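Long-range contacts in type IV pilus assembly protein PilF (Pseudomonas aeruginosa, PDB 2HO1), which interacts with PilQ and is required for its outer-membrane localization and assembly into secretins in type IV pilus biogenesis: residues 36-41 / 62-67; 107-111 / 142-146. All coordinates share one frame; numbering follows the deposited sequence.

Contact 1: residues 36-41 / 62-67; sequences ARDAYI and KALEID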
loop_
_atom_site.group_PDB
_atom_site.type_symbol
_atom_site.label_atom_id
_atom_site.label_comp_id
_atom_site.label_asym_id
_atom_site.label_seq_id
_atom_site.Cartn_x
_atom_site.Cartn_y
_atom_site.Cartn_z
ATOM N N ALA A 36 32.650 14.081 -1.399
ATOM C CA ALA A 36 32.634 14.820 -2.655
ATOM C C ALA A 36 31.356 14.459 -3.455
ATOM O O ALA A 36 30.666 15.334 -4.002
ATOM C CB ALA A 36 33.884 14.493 -3.455
ATOM N N ARG A 37 31.037 13.168 -3.502
ATOM C CA ARG A 37 29.837 12.713 -4.178
ATOM C C ARG A 37 28.598 13.441 -3.637
ATOM O O ARG A 37 27.814 13.980 -4.398
ATOM C CB ARG A 37 29.656 11.211 -3.967
ATOM C CG ARG A 37 28.376 10.678 -4.543
ATOM C CD ARG A 37 28.022 9.387 -3.899
ATOM N NE ARG A 37 27.635 9.574 -2.510
ATOM C CZ ARG A 37 27.667 8.605 -1.603
ATOM N NH1 ARG A 37 28.073 7.389 -1.956
ATOM N NH2 ARG A 37 27.301 8.850 -0.349
ATOM N N ASP A 38 28.423 13.448 -2.317
ATOM C CA ASP A 38 27.275 14.103 -1.688
ATOM C C ASP A 38 27.221 15.604 -1.991
ATOM O O ASP A 38 26.141 16.178 -2.203
ATOM C CB ASP A 38 27.316 13.898 -0.177
ATOM C CG ASP A 38 26.927 12.492 0.233
ATOM O OD1 ASP A 38 26.727 11.630 -0.654
ATOM O OD2 ASP A 38 26.814 12.253 1.455
ATOM N N ALA A 39 28.397 16.234 -1.978
ATOM C CA ALA A 39 28.525 17.656 -2.260
ATOM C C ALA A 39 28.029 17.964 -3.692
ATOM O O ALA A 39 27.233 18.882 -3.909
ATOM C CB ALA A 39 29.992 18.078 -2.092
ATOM N N TYR A 40 28.525 17.198 -4.653
ATOM C CA TYR A 40 28.127 17.337 -6.052
ATOM C C TYR A 40 26.624 17.121 -6.225
ATOM O O TYR A 40 25.962 17.846 -7.008
ATOM C CB TYR A 40 28.880 16.331 -6.912
ATOM C CG TYR A 40 30.276 16.767 -7.219
ATOM C CD1 TYR A 40 30.513 18.037 -7.732
ATOM C CD2 TYR A 40 31.368 15.931 -6.971
ATOM C CE1 TYR A 40 31.795 18.473 -7.988
ATOM C CE2 TYR A 40 32.656 16.355 -7.226
ATOM C CZ TYR A 40 32.865 17.635 -7.734
ATOM O OH TYR A 40 34.140 18.090 -7.986
ATOM N N ILE A 41 26.073 16.137 -5.499
ATOM C CA ILE A 41 24.636 15.899 -5.588
ATOM C C ILE A 41 23.900 17.144 -5.075
ATOM O O ILE A 41 22.889 17.567 -5.664
ATOM C CB ILE A 41 24.217 14.641 -4.786
ATOM C CG1 ILE A 41 24.769 13.395 -5.493
ATOM C CG2 ILE A 41 22.688 14.548 -4.677
ATOM C CD1 ILE A 41 24.722 12.154 -4.650
ATOM N N LYS A 62 29.483 14.105 -12.212
ATOM C CA LYS A 62 30.696 13.972 -11.398
ATOM C C LYS A 62 30.381 13.054 -10.233
ATOM O O LYS A 62 31.139 12.142 -9.926
ATOM C CB LYS A 62 31.179 15.329 -10.871
ATOM C CG LYS A 62 31.785 16.233 -11.930
ATOM C CD LYS A 62 32.318 17.538 -11.318
ATOM C CE LYS A 62 32.828 18.496 -12.400
ATOM N NZ LYS A 62 33.214 19.842 -11.843
ATOM N N ALA A 63 29.252 13.293 -9.577
ATOM C CA ALA A 63 28.853 12.428 -8.472
ATOM C C ALA A 63 28.819 10.976 -8.952
ATOM O O ALA A 63 29.309 10.072 -8.267
ATOM C CB ALA A 63 27.501 12.817 -7.960
ATOM N N LEU A 64 28.239 10.764 -10.130
ATOM C CA LEU A 64 28.144 9.426 -10.695
ATOM C C LEU A 64 29.487 8.837 -11.147
ATOM O O LEU A 64 29.649 7.622 -11.146
ATOM C CB LEU A 64 27.127 9.411 -11.852
ATOM C CG LEU A 64 25.662 9.454 -11.373
ATOM C CD1 LEU A 64 24.714 9.689 -12.559
ATOM C CD2 LEU A 64 25.327 8.154 -10.633
ATOM N N GLU A 65 30.445 9.685 -11.537
ATOM C CA GLU A 65 31.753 9.181 -11.946
ATOM C C GLU A 65 32.472 8.634 -10.699
ATOM O O GLU A 65 33.248 7.688 -10.786
ATOM C CB GLU A 65 32.572 10.280 -12.609
ATOM N N ILE A 66 32.197 9.239 -9.548
ATOM C CA ILE A 66 32.731 8.828 -8.263
ATOM C C ILE A 66 31.995 7.605 -7.742
ATOM O O ILE A 66 32.600 6.727 -7.132
ATOM C CB ILE A 66 32.597 9.951 -7.224
ATOM C CG1 ILE A 66 33.681 11.009 -7.433
ATOM C CG2 ILE A 66 32.649 9.386 -5.821
ATOM C CD1 ILE A 66 33.395 12.316 -6.735
ATOM N N ASP A 67 30.683 7.550 -7.940
ATOM C CA ASP A 67 29.902 6.419 -7.445
ATOM C C ASP A 67 28.788 6.073 -8.428
ATOM O O ASP A 67 27.656 6.553 -8.301
ATOM C CB ASP A 67 29.315 6.757 -6.073
ATOM C CG ASP A 67 28.473 5.624 -5.504
ATOM O OD1 ASP A 67 28.480 4.527 -6.095
ATOM O OD2 ASP A 67 27.812 5.828 -4.463
#
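Arg37 and Asp67 form a salt bridge between helix 33-49 and the residue that follows helix 57-66. The Arg37 side chain can be followed outward. Its CB meets Ile66 CG2 at 4.0 Å. Its CG lies against the carbonyl O and the methyl of Ala63. CD reaches the Asp67 carboxylate, and NH1 donates to Asp67 OD2 at 3.0 Å. That bond is bent, with an N-H...O angle of 137°, and it comes from the anti side of the carboxylate. The chain leaves the backbone with CG anti to N and turns at chi3 (69°). The turn lets NE and NH2 grip Asp38 side-on. Arg37 NE and NH2 each lie 2.9 Å from Asp38 OD1, which sits in the guanidinium plane. Asp34 adds a further salt bridge to NH1. With several nitrogens engaged, the rotation of the guanidinium is probably well fixed.

The two helices are the antiparallel pair of the first TPR motif, by the inferred repeat boundaries. The axes of the two short segments pass 8.4 Å apart at 157°. The small Ala63 permits this approach: its CB sits 3.7 Å from Ile41 CG1 and also touches Tyr40 CB. Ile41 extends the packing to Ala73 of helix 71-83.

Lys62 lies across one face of the Tyr40 ring. Its CB stands 3.9 Å from the ring centroid, nearly on the normal, as a CH-pi contact. The extended chain then carries Lys62 CD to 3.5 Å from Tyr40 CE1. At the ring edge Ile66 CD1 packs near Tyr40 CE2, and the same methyl touches Ala36 CB.

Contact 2: residues 107-111 / 142-146; sequences VLNNY and RVFEN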
loop_
_atom_site.group_PDB
_atom_site.type_symbol
_atom_site.label_atom_id
_atom_site.label_comp_id
_atom_site.label_asym_id
_atom_site.label_seq_id
_atom_site.Cartn_x
_atom_site.Cartn_y
_atom_site.Cartn_z
ATOM N N VAL A 107 12.470 8.364 -3.302
ATOM C CA VAL A 107 12.635 8.105 -4.715
ATOM C C VAL A 107 11.427 7.364 -5.270
ATOM O O VAL A 107 10.984 7.667 -6.387
ATOM C CB VAL A 107 13.933 7.332 -4.956
ATOM C CG1 VAL A 107 14.071 6.955 -6.429
ATOM C CG2 VAL A 107 15.108 8.207 -4.510
ATOM N N LEU A 108 10.867 6.438 -4.492
ATOM C CA LEU A 108 9.665 5.746 -4.940
ATOM C C LEU A 108 8.556 6.784 -5.116
ATOM O O LEU A 108 7.759 6.700 -6.051
ATOM C CB LEU A 108 9.220 4.691 -3.929
ATOM C CG LEU A 108 10.022 3.372 -3.946
ATOM C CD1 LEU A 108 9.684 2.553 -2.674
ATOM C CD2 LEU A 108 9.684 2.560 -5.242
ATOM N N ASN A 109 8.503 7.778 -4.241
ATOM C CA ASN A 109 7.438 8.766 -4.350
ATOM C C ASN A 109 7.659 9.696 -5.547
ATOM O O ASN A 109 6.720 9.998 -6.245
ATOM C CB ASN A 109 7.296 9.572 -3.048
ATOM C CG ASN A 109 6.154 10.577 -3.114
ATOM O OD1 ASN A 109 5.003 10.223 -3.386
ATOM N ND2 ASN A 109 6.463 11.827 -2.865
ATOM N N ASN A 110 8.902 10.137 -5.776
ATOM C CA ASN A 110 9.203 10.984 -6.919
ATOM C C ASN A 110 8.897 10.210 -8.223
ATOM O O ASN A 110 8.336 10.771 -9.170
ATOM C CB ASN A 110 10.677 11.392 -6.917
ATOM C CG ASN A 110 11.006 12.438 -5.827
ATOM O OD1 ASN A 110 10.117 13.069 -5.283
ATOM N ND2 ASN A 110 12.281 12.616 -5.531
ATOM N N TYR A 111 9.282 8.935 -8.274
ATOM C CA TYR A 111 9.025 8.126 -9.456
ATOM C C TYR A 111 7.508 7.911 -9.676
ATOM O O TYR A 111 7.000 8.059 -10.806
ATOM C CB TYR A 111 9.794 6.794 -9.359
ATOM C CG TYR A 111 9.723 5.885 -10.603
ATOM C CD1 TYR A 111 9.579 6.422 -11.902
ATOM C CD2 TYR A 111 9.871 4.498 -10.479
ATOM C CE1 TYR A 111 9.589 5.584 -13.034
ATOM C CE2 TYR A 111 9.889 3.657 -11.600
ATOM C CZ TYR A 111 9.743 4.210 -12.879
ATOM O OH TYR A 111 9.679 3.357 -13.972
ATOM N N ARG A 142 2.795 13.245 1.342
ATOM C CA ARG A 142 2.785 13.442 -0.122
ATOM C C ARG A 142 2.538 12.126 -0.831
ATOM O O ARG A 142 1.898 12.084 -1.887
ATOM C CB ARG A 142 4.121 14.021 -0.596
ATOM C CG ARG A 142 4.121 15.538 -0.644
ATOM C CD ARG A 142 5.509 16.177 -0.409
ATOM N NE ARG A 142 6.636 15.545 -1.107
ATOM C CZ ARG A 142 7.821 16.140 -1.265
ATOM N NH1 ARG A 142 8.010 17.374 -0.783
ATOM N NH2 ARG A 142 8.825 15.514 -1.885
ATOM N N VAL A 143 3.086 11.049 -0.270
ATOM C CA VAL A 143 2.867 9.744 -0.839
ATOM C C VAL A 143 1.363 9.457 -0.859
ATOM O O VAL A 143 0.837 8.976 -1.867
ATOM C CB VAL A 143 3.589 8.653 -0.018
ATOM C CG1 VAL A 143 3.185 7.293 -0.504
ATOM C CG2 VAL A 143 5.094 8.857 -0.114
ATOM N N PHE A 144 0.668 9.745 0.238
ATOM C CA PHE A 144 -0.767 9.511 0.293
ATOM C C PHE A 144 -1.550 10.475 -0.593
ATOM O O PHE A 144 -2.633 10.131 -1.104
ATOM C CB PHE A 144 -1.288 9.589 1.722
ATOM C CG PHE A 144 -0.952 8.382 2.539
ATOM C CD1 PHE A 144 -1.344 7.108 2.117
ATOM C CD2 PHE A 144 -0.211 8.494 3.709
ATOM C CE1 PHE A 144 -1.007 5.981 2.828
ATOM C CE2 PHE A 144 0.127 7.342 4.424
ATOM C CZ PHE A 144 -0.279 6.091 3.971
ATOM N N GLU A 145 -1.049 11.694 -0.742
ATOM C CA GLU A 145 -1.711 12.610 -1.651
ATOM C C GLU A 145 -1.645 11.976 -3.060
ATOM O O GLU A 145 -2.632 11.941 -3.783
ATOM C CB GLU A 145 -0.994 13.960 -1.696
ATOM C CG GLU A 145 -1.595 14.892 -2.751
ATOM C CD GLU A 145 -0.889 16.229 -2.844
ATOM O OE1 GLU A 145 0.366 16.258 -2.835
ATOM O OE2 GLU A 145 -1.605 17.253 -2.933
ATOM N N ASN A 146 -0.474 11.483 -3.442
ATOM C CA ASN A 146 -0.298 10.867 -4.756
ATOM C C ASN A 146 -1.177 9.639 -4.976
ATOM O O ASN A 146 -1.698 9.436 -6.067
ATOM C CB ASN A 146 1.176 10.538 -5.010
ATOM C CG ASN A 146 1.982 11.778 -5.329
ATOM O OD1 ASN A 146 1.431 12.761 -5.818
ATOM N ND2 ASN A 146 3.280 11.741 -5.061
HETATM O O HOH W 1 8.904 12.927 -2.545
#
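Asn109 and Asn146 join side chain to side chain: Asn146 ND2 donates to Asn109 OD1 at 2.8 Å. This links the first helices of two successive TPR motifs, the third and fourth by inferred boundaries. The helices run roughly parallel at 30°, as expected for equivalent helices in a TPR superhelix. The axes of the two short segments are 10.1 Å apart, and Asn109 reaches across between them. Asn109 OD1 lies near the amide plane of Asn146, while ND2 of Asn146 is tilted 33° from the carbonyl plane of Asn109.

In Asn109, CG stands opposite the backbone N (chi1 -178°), which directs the amide toward helix 140-153. Val143 supports it, with CG2 3.6 Å from Asn109 CG. Asn109 ND2 donates to a bridging water, so both ends of this buried amide are engaged.

Further out, Leu128 of helix 121-131 touches both Asn109 and Asn146. Val143 rests on Ser132 and Tyr137 of the intervening loop, and Tyr137 also touches Arg142. Arg142 bends at chi3 and directs its guanidinium toward Asn110. The same water bridges the gap: it accepts from Arg142 NH2 and Asn109 ND2, each at 2.7 Å, and donates to Asn110 OD1 at 3.0 Å.

In the fold
From the N terminus, helix 33-49 leads through a turn into helix 57-66, and contact 1 closes this hairpin within the first repeat. The chain then passes through helices 71-83 and 87-100 before it enters helix 105-117, where contact 2 opens. Contact 2 spans helix 121-131 and closes on helix 140-153, so it joins neighbouring repeats. The contacts neither nest nor cross; they follow in series. The centres of contact 1 and contact 2 are about 25 Å apart. The nearest atoms of contact 1 and contact 2 stay about 10 Å apart. Contact 1 lies near the N-terminal end of the superhelix, and contact 2 lies near the centre of the chain.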